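Long-range contact in transketolase (Campylobacter jejuni, PDB 3L84), which belongs to the transketolase family of thiamine diphosphate-binding enzymes and assembles from two copies of one three-domain chain: residues 160-165 and 391-396. Sequence-based numbering, arbitrary orientation.
Sequences SYEACS and EHAMAA
Glu-162 reaches from helix 158-169 to the first turn of helix 391-404, where its OE1 accepts a hydrogen bond from the backbone N of Ala-393 at 2.9 Å. The bond is fairly straight, 160° at the hydrogen, and the N-H comes in almost in line with the CD-OE1 bond. The other carboxylate oxygen, OE2, takes the amide of Gly-158 of the second subunit and also meets a water, which lies 2.7 Å from OE2, to which it can donate, and accepts from His-392 N at 3.0 Å. One carboxylate thus serves two successive amides at the helix start. CD lies anti to CA (chi2 180°), pointing the carboxylate at helix 391-404. Beside the bond, the methyl of Ala-393 packs against Glu-162 CB at 3.5 Å and, more loosely, Ala-163 CB at 4.2 Å. The axes of segments 160-165 and 391-396 approach to 8.5 Å and cross at -68°. Farther out, Ala-121 of helix 118-137 touches Ala-163. The result is a carboxylate that takes two first-turn amides across a domain boundary, one directly and one through water, joining the thiamine diphosphate-binding and pyrimidine-binding domains beside the dimer interface of the transketolase fold.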
loop_
_atom_site.group_PDB
_atom_site.type_symbol
_atom_site.label_atom_id
_atom_site.label_comp_id
_atom_site.label_asym_id
_atom_site.label_seq_id
_atom_site.Cartn_x
_atom_site.Cartn_y
_atom_site.Cartn_z
ATOM N N SER A 160 -5.337 -6.084 9.203
ATOM C CA SER A 160 -5.935 -6.599 10.418
ATOM C C SER A 160 -5.205 -7.862 10.910
ATOM O O SER A 160 -4.921 -7.999 12.098
ATOM C CB SER A 160 -7.435 -6.888 10.217
ATOM O OG SER A 160 -7.698 -8.016 9.372
ATOM N N TYR A 161 -4.862 -8.755 9.978
ATOM C CA TYR A 161 -4.162 -9.974 10.321
ATOM C C TYR A 161 -2.765 -9.645 10.875
ATOM O O TYR A 161 -2.291 -10.227 11.848
ATOM C CB TYR A 161 -3.988 -10.890 9.109
ATOM C CG TYR A 161 -5.231 -11.383 8.431
ATOM C CD1 TYR A 161 -5.710 -12.656 8.683
ATOM C CD2 TYR A 161 -5.858 -10.645 7.439
ATOM C CE1 TYR A 161 -6.808 -13.158 7.980
ATOM C CE2 TYR A 161 -6.954 -11.115 6.748
ATOM C CZ TYR A 161 -7.408 -12.394 7.001
ATOM O OH TYR A 161 -8.487 -12.860 6.259
ATOM N N GLU A 162 -2.119 -8.659 10.243
ATOM C CA GLU A 162 -0.777 -8.263 10.688
ATOM C C GLU A 162 -0.822 -7.741 12.083
ATOM O O GLU A 162 -0.003 -8.118 12.929
ATOM C CB GLU A 162 -0.263 -7.125 9.792
ATOM C CG GLU A 162 0.124 -7.457 8.325
ATOM C CD GLU A 162 0.621 -6.259 7.545
ATOM O OE1 GLU A 162 0.871 -5.184 8.118
ATOM O OE2 GLU A 162 0.764 -6.362 6.305
ATOM N N ALA A 163 -1.738 -6.822 12.359
ATOM C CA ALA A 163 -1.781 -6.223 13.690
ATOM C C ALA A 163 -2.187 -7.211 14.774
ATOM O O ALA A 163 -1.640 -7.214 15.877
ATOM C CB ALA A 163 -2.747 -5.028 13.692
ATOM N N CYS A 164 -3.150 -8.052 14.450
ATOM C CA CYS A 164 -3.610 -9.034 15.423
ATOM C C CYS A 164 -2.525 -10.094 15.692
ATOM O O CYS A 164 -2.441 -10.632 16.797
ATOM C CB CYS A 164 -4.901 -9.657 14.973
ATOM S SG CYS A 164 -6.303 -8.479 15.073
ATOM N N SER A 165 -1.673 -10.364 14.711
ATOM C CA SER A 165 -0.522 -11.217 14.923
ATOM C C SER A 165 0.325 -10.643 16.052
ATOM O O SER A 165 0.672 -11.341 17.005
ATOM C CB SER A 165 0.302 -11.325 13.635
ATOM O OG SER A 165 1.258 -12.394 13.744
ATOM N N GLU A 391 4.859 -3.848 7.301
ATOM C CA GLU A 391 5.030 -2.409 7.138
ATOM C C GLU A 391 3.750 -1.651 7.430
ATOM O O GLU A 391 3.766 -0.603 8.078
ATOM C CB GLU A 391 5.530 -2.033 5.735
ATOM C CG GLU A 391 6.897 -2.536 5.359
ATOM C CD GLU A 391 6.882 -3.932 4.773
ATOM O OE1 GLU A 391 5.793 -4.562 4.630
ATOM O OE2 GLU A 391 7.986 -4.416 4.421
ATOM N N HIS A 392 2.649 -2.151 6.902
ATOM C CA HIS A 392 1.392 -1.403 6.989
ATOM C C HIS A 392 0.906 -1.327 8.427
ATOM O O HIS A 392 0.607 -0.243 8.936
ATOM C CB HIS A 392 0.380 -2.026 6.064
ATOM C CG HIS A 392 -0.786 -1.200 5.673
ATOM N ND1 HIS A 392 -0.985 0.136 5.933
ATOM C CD2 HIS A 392 -1.833 -1.611 4.915
ATOM C CE1 HIS A 392 -2.136 0.508 5.351
ATOM N NE2 HIS A 392 -2.664 -0.534 4.766
ATOM N N ALA A 393 0.822 -2.463 9.109
ATOM C CA ALA A 393 0.433 -2.459 10.519
ATOM C C ALA A 393 1.422 -1.636 11.341
ATOM O O ALA A 393 1.006 -0.964 12.278
ATOM C CB ALA A 393 0.311 -3.890 11.052
HETATM N N MSE A 394 2.713 -1.700 11.037
HETATM C CA MSE A 394 3.672 -0.870 11.778
HETATM C C MSE A 394 3.272 0.591 11.764
HETATM O O MSE A 394 3.224 1.281 12.809
HETATM C CB MSE A 394 5.081 -1.012 11.181
HETATM C CG MSE A 394 6.071 -0.003 11.711
HETATM SE SE MSE A 394 7.860 -0.246 10.992
HETATM C CE MSE A 394 7.486 0.277 9.132
ATOM N N ALA A 395 3.002 1.106 10.572
ATOM C CA ALA A 395 2.644 2.530 10.491
ATOM C C ALA A 395 1.324 2.841 11.207
ATOM O O ALA A 395 1.220 3.875 11.865
ATOM C CB ALA A 395 2.592 2.962 9.013
ATOM N N ALA A 396 0.309 2.007 11.081
ATOM C CA ALA A 396 -0.974 2.222 11.751
ATOM C C ALA A 396 -0.820 2.110 13.269
ATOM O O ALA A 396 -1.446 2.854 14.040
ATOM C CB ALA A 396 -2.048 1.258 11.205
HETATM O O HOH W 1 2.423 -4.528 5.168
#